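Local coordinates for outer surface protein (Bacillus cereus ATCC 14579, PDB 1X7F), which is of unknown function but probably acts as a 6-phospho-N-acetylmuramidase, a glycosidase that would hydrolyse phosphorylated sugars derived from the cell wall, at residues Glu89-Val94 / Ala166-His171; Leu129-Met134 / Ile143-Ser148. One frame throughout, in Å; residues are numbered along the deposited sequence.

Contact 1 of 2, residues Glu89-Val94 / Ala166-His171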
loop_
_atom_site.group_PDB
_atom_site.type_symbol
_atom_site.label_atom_id
_atom_site.label_comp_id
_atom_site.label_asym_id
_atom_site.label_seq_id
_atom_site.Cartn_x
_atom_site.Cartn_y
_atom_site.Cartn_z
ATOM N N GLU A 89 13.723 6.992 8.008
ATOM C CA GLU A 89 13.437 6.475 9.336
ATOM C C GLU A 89 13.873 5.008 9.413
ATOM O O GLU A 89 13.422 4.193 8.628
ATOM C CB GLU A 89 11.934 6.591 9.591
ATOM C CG GLU A 89 11.484 6.334 11.021
ATOM C CD GLU A 89 9.984 6.110 11.124
ATOM O OE1 GLU A 89 9.326 6.007 10.066
ATOM O OE2 GLU A 89 9.457 6.039 12.258
ATOM N N VAL A 90 14.746 4.678 10.368
ATOM C CA VAL A 90 15.316 3.326 10.455
ATOM C C VAL A 90 14.720 2.510 11.611
ATOM O O VAL A 90 14.866 2.874 12.780
ATOM C CB VAL A 90 16.876 3.361 10.528
ATOM C CG1 VAL A 90 17.452 1.964 10.744
ATOM C CG2 VAL A 90 17.469 3.986 9.266
ATOM N N ILE A 91 14.043 1.416 11.268
ATOM C CA ILE A 91 13.538 0.473 12.269
ATOM C C ILE A 91 14.365 -0.820 12.245
ATOM O O ILE A 91 14.449 -1.496 11.212
ATOM C CB ILE A 91 12.015 0.193 12.090
ATOM C CG1 ILE A 91 11.192 1.500 12.108
ATOM C CG2 ILE A 91 11.506 -0.791 13.147
ATOM C CD1 ILE A 91 11.344 2.363 13.391
ATOM N N LEU A 92 14.990 -1.127 13.385
ATOM C CA LEU A 92 15.805 -2.338 13.557
ATOM C C LEU A 92 15.031 -3.524 14.120
ATOM O O LEU A 92 14.367 -3.419 15.149
ATOM C CB LEU A 92 17.006 -2.070 14.470
ATOM C CG LEU A 92 18.414 -1.983 13.871
ATOM C CD1 LEU A 92 19.397 -1.522 14.942
ATOM C CD2 LEU A 92 18.871 -3.322 13.283
ATOM N N ASP A 93 15.124 -4.653 13.425
ATOM C CA ASP A 93 14.695 -5.933 13.981
ATOM C C ASP A 93 15.927 -6.783 14.302
ATOM O O ASP A 93 16.632 -7.254 13.404
ATOM C CB ASP A 93 13.758 -6.669 13.023
ATOM C CG ASP A 93 12.867 -7.669 13.732
ATOM O OD1 ASP A 93 13.246 -8.140 14.833
ATOM O OD2 ASP A 93 11.767 -8.038 13.260
ATOM N N VAL A 94 16.191 -6.949 15.591
ATOM C CA VAL A 94 17.356 -7.713 16.044
ATOM C C VAL A 94 16.888 -9.024 16.685
ATOM O O VAL A 94 15.949 -9.029 17.491
ATOM C CB VAL A 94 18.252 -6.880 17.018
ATOM C CG1 VAL A 94 19.511 -7.647 17.420
ATOM C CG2 VAL A 94 18.634 -5.534 16.390
ATOM N N ALA A 166 5.127 6.817 21.565
ATOM C CA ALA A 166 6.353 6.114 21.164
ATOM C C ALA A 166 6.067 4.841 20.339
ATOM O O ALA A 166 6.951 4.319 19.650
ATOM C CB ALA A 166 7.214 5.795 22.389
ATOM N N LEU A 167 4.824 4.365 20.386
ATOM C CA LEU A 167 4.426 3.158 19.664
ATOM C C LEU A 167 4.135 3.367 18.174
ATOM O O LEU A 167 3.525 4.363 17.776
ATOM C CB LEU A 167 3.207 2.511 20.332
ATOM C CG LEU A 167 3.358 1.958 21.752
ATOM C CD1 LEU A 167 2.012 1.482 22.282
ATOM C CD2 LEU A 167 4.395 0.836 21.815
ATOM N N ILE A 168 4.614 2.422 17.364
ATOM C CA ILE A 168 4.168 2.219 15.984
ATOM C C ILE A 168 3.894 0.717 15.797
ATOM O O ILE A 168 4.154 -0.086 16.703
ATOM C CB ILE A 168 5.193 2.759 14.926
ATOM C CG1 ILE A 168 6.576 2.112 15.091
ATOM C CG2 ILE A 168 5.287 4.298 14.992
ATOM C CD1 ILE A 168 7.588 2.508 14.017
ATOM N N GLY A 169 3.356 0.346 14.641
ATOM C CA GLY A 169 3.042 -1.030 14.358
ATOM C C GLY A 169 3.419 -1.443 12.946
ATOM O O GLY A 169 3.250 -0.674 11.992
ATOM N N CYS A 170 3.928 -2.664 12.807
ATOM C CA CYS A 170 4.157 -3.226 11.487
ATOM C C CYS A 170 3.787 -4.698 11.469
ATOM O O CYS A 170 4.120 -5.448 12.383
ATOM C CB CYS A 170 5.606 -3.015 11.035
ATOM S SG CYS A 170 5.960 -3.568 9.358
ATOM N N HIS A 171 3.084 -5.090 10.414
ATOM C CA HIS A 171 2.745 -6.477 10.161
ATOM C C HIS A 171 3.983 -7.323 9.898
ATOM O O HIS A 171 5.042 -6.773 9.576
ATOM C CB HIS A 171 1.865 -6.548 8.935
ATOM C CG HIS A 171 0.415 -6.341 9.213
ATOM N ND1 HIS A 171 -0.412 -7.360 9.642
ATOM C CD2 HIS A 171 -0.372 -5.249 9.069
ATOM C CE1 HIS A 171 -1.642 -6.897 9.776
ATOM N NE2 HIS A 171 -1.641 -5.617 9.443
#

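Contact 2 of 2, residues Leu129-Met134 / Ile143-Ser148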
loop_
_atom_site.group_PDB
_atom_site.type_symbol
_atom_site.label_atom_id
_atom_site.label_comp_id
_atom_site.label_asym_id
_atom_site.label_seq_id
_atom_site.Cartn_x
_atom_site.Cartn_y
_atom_site.Cartn_z
ATOM N N LEU A 129 3.418 -5.234 30.029
ATOM C CA LEU A 129 4.105 -4.335 30.950
ATOM C C LEU A 129 5.501 -3.963 30.446
ATOM O O LEU A 129 5.898 -2.798 30.527
ATOM C CB LEU A 129 4.177 -4.957 32.353
ATOM C CG LEU A 129 4.764 -4.156 33.520
ATOM C CD1 LEU A 129 3.976 -2.873 33.796
ATOM C CD2 LEU A 129 4.821 -5.022 34.771
ATOM N N THR A 130 6.233 -4.952 29.925
ATOM C CA THR A 130 7.586 -4.734 29.400
ATOM C C THR A 130 7.572 -3.724 28.253
ATOM O O THR A 130 8.399 -2.810 28.221
ATOM C CB THR A 130 8.217 -6.073 28.944
ATOM O OG1 THR A 130 8.226 -6.999 30.037
ATOM C CG2 THR A 130 9.698 -5.900 28.632
ATOM N N GLU A 131 6.627 -3.905 27.325
ATOM C CA GLU A 131 6.398 -2.982 26.209
ATOM C C GLU A 131 6.162 -1.556 26.705
ATOM O O GLU A 131 6.801 -0.614 26.228
ATOM C CB GLU A 131 5.201 -3.441 25.367
ATOM C CG GLU A 131 5.471 -4.629 24.451
ATOM C CD GLU A 131 5.266 -5.981 25.122
ATOM O OE1 GLU A 131 5.433 -6.099 26.351
ATOM O OE2 GLU A 131 4.938 -6.945 24.406
ATOM N N ALA A 132 5.243 -1.422 27.666
ATOM C CA ALA A 132 4.914 -0.141 28.296
ATOM C C ALA A 132 6.140 0.618 28.802
ATOM O O ALA A 132 6.273 1.834 28.520
ATOM C CB ALA A 132 3.915 -0.349 29.434
ATOM N N LYS A 133 7.027 -0.099 29.539
ATOM C CA LYS A 133 8.237 0.509 30.099
ATOM C C LYS A 133 9.252 0.916 29.034
ATOM O O LYS A 133 10.024 1.865 29.225
ATOM C CB LYS A 133 8.906 -0.418 31.121
ATOM C CG LYS A 133 8.346 -0.290 32.532
ATOM C CD LYS A 133 7.700 -1.584 33.002
ATOM C CE LYS A 133 8.734 -2.501 33.674
ATOM N NZ LYS A 133 8.304 -3.928 33.601
ATOM N N MET A 134 9.247 0.190 27.916
ATOM C CA MET A 134 10.160 0.477 26.808
ATOM C C MET A 134 9.820 1.779 26.072
ATOM O O MET A 134 10.714 2.431 25.510
ATOM C CB MET A 134 10.200 -0.698 25.828
ATOM C CG MET A 134 10.952 -1.908 26.360
ATOM S SD MET A 134 10.723 -3.366 25.326
ATOM C CE MET A 134 11.881 -3.035 23.990
ATOM N N ILE A 143 8.941 2.213 19.587
ATOM C CA ILE A 143 8.732 0.787 19.823
ATOM C C ILE A 143 7.719 0.272 18.810
ATOM O O ILE A 143 6.529 0.574 18.910
ATOM C CB ILE A 143 8.259 0.490 21.282
ATOM C CG1 ILE A 143 9.129 1.208 22.344
ATOM C CG2 ILE A 143 8.176 -1.023 21.523
ATOM C CD1 ILE A 143 10.622 0.890 22.314
ATOM N N GLU A 144 8.205 -0.486 17.828
ATOM C CA GLU A 144 7.340 -1.083 16.809
ATOM C C GLU A 144 6.764 -2.427 17.262
ATOM O O GLU A 144 7.499 -3.346 17.616
ATOM C CB GLU A 144 8.064 -1.235 15.472
ATOM C CG GLU A 144 7.150 -1.744 14.365
ATOM C CD GLU A 144 7.720 -1.521 12.986
ATOM O OE1 GLU A 144 7.360 -0.517 12.349
ATOM O OE2 GLU A 144 8.524 -2.348 12.529
ATOM N N LEU A 145 5.440 -2.517 17.253
ATOM C CA LEU A 145 4.747 -3.732 17.646
ATOM C C LEU A 145 4.313 -4.528 16.415
ATOM O O LEU A 145 4.166 -3.976 15.320
ATOM C CB LEU A 145 3.526 -3.400 18.508
ATOM C CG LEU A 145 3.712 -2.554 19.769
ATOM C CD1 LEU A 145 2.353 -2.163 20.285
ATOM C CD2 LEU A 145 4.512 -3.289 20.849
ATOM N N ASN A 146 4.114 -5.825 16.613
ATOM C CA ASN A 146 3.602 -6.706 15.578
ATOM C C ASN A 146 2.091 -6.512 15.458
ATOM O O ASN A 146 1.349 -6.789 16.398
ATOM C CB ASN A 146 3.933 -8.173 15.933
ATOM C CG ASN A 146 3.765 -9.130 14.749
ATOM O OD1 ASN A 146 3.084 -8.833 13.756
ATOM N ND2 ASN A 146 4.409 -10.274 14.846
ATOM N N VAL A 147 1.639 -6.038 14.303
ATOM C CA VAL A 147 0.198 -5.866 14.046
ATOM C C VAL A 147 -0.495 -7.212 13.790
ATOM O O VAL A 147 -1.687 -7.363 14.084
ATOM C CB VAL A 147 -0.065 -4.871 12.890
ATOM C CG1 VAL A 147 -1.551 -4.552 12.745
ATOM C CG2 VAL A 147 0.672 -3.580 13.155
ATOM N N SER A 148 0.276 -8.195 13.304
ATOM C CA SER A 148 -0.267 -9.447 12.779
ATOM C C SER A 148 -0.883 -10.438 13.778
ATOM O O SER A 148 -1.289 -11.524 13.380
ATOM C CB SER A 148 0.776 -10.158 11.905
ATOM O OG SER A 148 1.246 -9.305 10.876
#

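Contact 1 of 2, residues Glu89-Val94 / Ala166-His171
I91 and I168 point at each other from two strands and meet tip to tip, CD1 of I91 lying 3.8 Å from CD1 of I168. This apolar touch is the closest approach in a slender contact, which buries just 81 Å² and has no hydrogen bond from one segment to the other. The I168 branch reaches so far because its CG1 stands between the backbone N and the carbonyl carbon (chi1 57°) and then runs on extended, carrying CD1 outward from its strand.

E89 adds a looser touch of a carboxylate oxygen on a methyl. OE2 of E89 stands 4.4 Å from CD1 of I168, on the margin of the apolar pair, while OE1 of E89 is engaged in salt bridges to R199 and K28. The carboxylate, probably ionised given these two basic partners, thus borders the methyl contact.

Strands 89-94 and 167-170 are not sheet neighbours: 119-122 and 142-146 lie between them, and even the closest CA atoms, those of I91 and C170, are 10.1 Å apart. In a parallel eight-stranded sheet that fits a (beta/alpha)8 barrel, with C170 touching 201-204, this is a contact across the barrel interior, where E144 packs against both isoleucines and R57 against I168.

Contact 2 of 2, residues Leu129-Met134 / Ile143-Ser148
I143 lays the end of its side chain over one face of the M134 carbonyl group: CG1 of I143 is 3.8 Å from C of M134, and CD1 of I143 is 3.5 Å from O of M134. The same carbonyl oxygen accepts a hydrogen bond from ND2 of N137. A second flat group, the carboxylate of E131, is met at its stem and over neither face: CD2 of L145 comes to 4.0 Å from CG of E131, the two side chains passing at a slant. The bend of E131 at chi2 (87°) turns its oxygens away from that methyl, and OE2 is held by the backbone N of F126 and the hydroxyl of Y153.

Helix 129-134 and strand 142-146 are successive elements of a beta-alpha-beta unit that starts with strand 119-122, the repeating unit of a (beta/alpha)8 barrel, and the contact packs the last turn of the helix against the last strand of the unit. M134 contributes its CB as well, 3.9 Å from CD1 of I143, while its side chain also packs on I120 and L122. L145 reaches on to Y153, L154 and I157 of the next helix.

At the end of the strand, OD1 of N146 accepts from N of S148 at 2.9 Å in an Asx turn, the donor standing 39° out of the amide's carbonyl plane; ND2 of N146 bonds to O of D123.

How the contacts relate
From the N terminus the chain passes strands 28-33 and 55-62 before it reaches strand 89-94, then runs through strand 119-122 to helix 129-134 and strand 142-146, where contact 2 closes a short loop within one beta-alpha-beta unit. It continues through helix 153-157 to strand 167-170, where contact 1 closes a much longer loop that wholly encloses the shorter one; the two nest and do not cross. Contact 1 spans the inside of the sheet, contact 2 fastens a helix to its outer side. Their centres are 10 Å apart, and probable hydrogen bonds join them: O of I168 with N of L145, and ND1 of H171 with OG of S148, both at 2.8 Å.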